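4'-phospho-dehydrooxetanocin synthase (Bacillus megaterium, PDB 5UL2) catalyses the oxidative ring contraction of dAMP to an oxetane aldehyde in oxetanocin A biosynthesis, using a [4Fe-4S] cluster, S-adenosylmethionine and cobalamin. Local coordinates at residues D46-L51 and I64-K69. Sequence-based numbering, arbitrary orientation.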
loop_
_atom_site.group_PDB
_atom_site.type_symbol
_atom_site.label_atom_id
_atom_site.label_comp_id
_atom_site.label_asym_id
_atom_site.label_seq_id
_atom_site.Cartn_x
_atom_site.Cartn_y
_atom_site.Cartn_z
ATOM N N ASP A 46 48.174 3.255 8.666
ATOM C CA ASP A 46 47.680 1.925 8.349
ATOM C C ASP A 46 46.573 1.544 9.320
ATOM O O ASP A 46 46.632 1.866 10.510
ATOM C CB ASP A 46 48.811 0.898 8.416
ATOM C CG ASP A 46 49.938 1.207 7.452
ATOM O OD1 ASP A 46 49.649 1.614 6.306
ATOM O OD2 ASP A 46 51.113 1.048 7.841
ATOM N N TYR A 47 45.554 0.864 8.804
ATOM C CA TYR A 47 44.426 0.439 9.616
ATOM C C TYR A 47 44.067 -0.991 9.251
ATOM O O TYR A 47 44.346 -1.463 8.147
ATOM C CB TYR A 47 43.214 1.365 9.433
ATOM C CG TYR A 47 42.768 1.516 7.997
ATOM C CD1 TYR A 47 41.842 0.644 7.442
ATOM C CD2 TYR A 47 43.272 2.533 7.197
ATOM C CE1 TYR A 47 41.433 0.778 6.131
ATOM C CE2 TYR A 47 42.868 2.676 5.884
ATOM C CZ TYR A 47 41.949 1.795 5.357
ATOM O OH TYR A 47 41.543 1.932 4.051
ATOM N N LYS A 48 43.433 -1.679 10.197
ATOM C CA LYS A 48 43.100 -3.086 10.026
ATOM C C LYS A 48 41.672 -3.321 9.555
ATOM O O LYS A 48 41.438 -4.256 8.785
ATOM C CB LYS A 48 43.333 -3.842 11.339
ATOM C CG LYS A 48 44.783 -3.822 11.804
ATOM C CD LYS A 48 44.942 -4.446 13.185
ATOM C CE LYS A 48 44.568 -5.920 13.182
ATOM N NZ LYS A 48 44.737 -6.536 14.528
ATOM N N ARG A 49 40.713 -2.502 9.983
ATOM C CA ARG A 49 39.319 -2.757 9.653
ATOM C C ARG A 49 38.571 -1.443 9.478
ATOM O O ARG A 49 38.947 -0.412 10.041
ATOM C CB ARG A 49 38.637 -3.611 10.729
ATOM C CG ARG A 49 37.475 -4.448 10.216
ATOM C CD ARG A 49 36.812 -5.211 11.346
ATOM N NE ARG A 49 37.794 -5.839 12.227
ATOM C CZ ARG A 49 38.312 -7.046 12.029
ATOM N NH1 ARG A 49 37.945 -7.765 10.978
ATOM N NH2 ARG A 49 39.201 -7.534 12.885
ATOM N N ILE A 50 37.498 -1.502 8.692
ATOM C CA ILE A 50 36.643 -0.357 8.402
ATOM C C ILE A 50 35.200 -0.765 8.664
ATOM O O ILE A 50 34.769 -1.842 8.239
ATOM C CB ILE A 50 36.821 0.127 6.949
ATOM C CG1 ILE A 50 38.027 1.058 6.840
ATOM C CG2 ILE A 50 35.560 0.810 6.429
ATOM C CD1 ILE A 50 37.874 2.330 7.620
ATOM N N LEU A 51 34.458 0.087 9.369
ATOM C CA LEU A 51 33.042 -0.150 9.621
ATOM C C LEU A 51 32.270 1.139 9.394
ATOM O O LEU A 51 32.649 2.194 9.913
ATOM C CB LEU A 51 32.798 -0.659 11.046
ATOM C CG LEU A 51 31.331 -0.676 11.494
ATOM C CD1 LEU A 51 30.509 -1.625 10.640
ATOM C CD2 LEU A 51 31.205 -1.036 12.964
ATOM N N ILE A 64 39.502 1.296 12.284
ATOM C CA ILE A 64 40.115 0.499 13.343
ATOM C C ILE A 64 41.573 0.282 12.948
ATOM O O ILE A 64 41.915 -0.671 12.245
ATOM C CB ILE A 64 39.373 -0.818 13.560
ATOM C CG1 ILE A 64 37.891 -0.552 13.831
ATOM C CG2 ILE A 64 39.997 -1.600 14.703
ATOM C CD1 ILE A 64 37.058 -1.807 13.953
ATOM N N GLU A 65 42.446 1.193 13.394
ATOM C CA GLU A 65 43.882 0.942 13.301
ATOM C C GLU A 65 44.250 -0.347 14.018
ATOM O O GLU A 65 45.062 -1.139 13.526
ATOM C CB GLU A 65 44.672 2.101 13.910
ATOM C CG GLU A 65 44.785 3.350 13.066
ATOM C CD GLU A 65 45.880 4.271 13.574
ATOM O OE1 GLU A 65 46.834 3.765 14.201
ATOM O OE2 GLU A 65 45.789 5.498 13.355
ATOM N N ASP A 66 43.655 -0.566 15.185
ATOM C CA ASP A 66 43.931 -1.693 16.063
ATOM C C ASP A 66 42.842 -1.669 17.125
ATOM O O ASP A 66 42.094 -0.695 17.243
ATOM C CB ASP A 66 45.335 -1.593 16.674
ATOM C CG ASP A 66 45.739 -2.841 17.431
ATOM O OD1 ASP A 66 45.065 -3.186 18.424
ATOM O OD2 ASP A 66 46.734 -3.482 17.029
ATOM N N SER A 67 42.751 -2.757 17.894
ATOM C CA SER A 67 41.757 -2.808 18.962
ATOM C C SER A 67 41.952 -1.675 19.962
ATOM O O SER A 67 40.987 -1.239 20.602
ATOM C CB SER A 67 41.816 -4.160 19.674
ATOM O OG SER A 67 43.049 -4.324 20.354
ATOM N N SER A 68 43.180 -1.172 20.092
ATOM C CA SER A 68 43.522 -0.146 21.067
ATOM C C SER A 68 43.571 1.256 20.472
ATOM O O SER A 68 43.982 2.194 21.163
ATOM C CB SER A 68 44.866 -0.474 21.720
ATOM O OG SER A 68 45.910 -0.449 20.762
ATOM N N LYS A 69 43.171 1.426 19.210
ATOM C CA LYS A 69 43.182 2.748 18.583
ATOM C C LYS A 69 42.099 2.759 17.507
ATOM O O LYS A 69 42.305 2.234 16.409
ATOM C CB LYS A 69 44.554 3.072 18.009
ATOM C CG LYS A 69 44.727 4.524 17.594
ATOM C CD LYS A 69 46.164 4.811 17.180
ATOM C CE LYS A 69 46.344 6.264 16.767
ATOM N NZ LYS A 69 47.712 6.528 16.239
HETATM O O HOH W 1 43.036 -5.571 16.606
#
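A classic beta bulge joins Lys48 and Arg49 to Ile64: both backbone N atoms donate to one carbonyl, Lys48 N to Ile64 O at 2.7 Å and Arg49 N to the same oxygen at 3.1 Å. With N-H...O angles of 150° and 154°, both N-H groups are directed at that oxygen. Ile64 N answers to Arg49 O at 2.9 Å, completing an antiparallel hydrogen-bonded pair. On the face shared by this pair, Arg49 CB lies 4.0 Å from Ile64 CD1, and the arginine chain, bent at chi3, brings the guanidinium edge-on to that methyl, near its plane; its NH2 bonds to Tyr112 OH. The bulge lies where strand 49-53, outermost in a four-stranded antiparallel sheet, begins and strand 60-64 ends. Beyond it the chain turns a corner at Glu65, and Lys48, its CG beside its own backbone N (chi1 -62°), runs across that corner with CG 3.2 Å from Glu65 O. Lys48 NZ stops 4.4 Å from Asp66 OD2, too far for a salt bridge, and donates to a water that also takes a weak bond from Ser67 N. Asp66 OD1 takes Ser68 N at 3.2 Å in an Asx turn and also accepts from Ser67 OG, within the type I turn from Asp66 to Lys69.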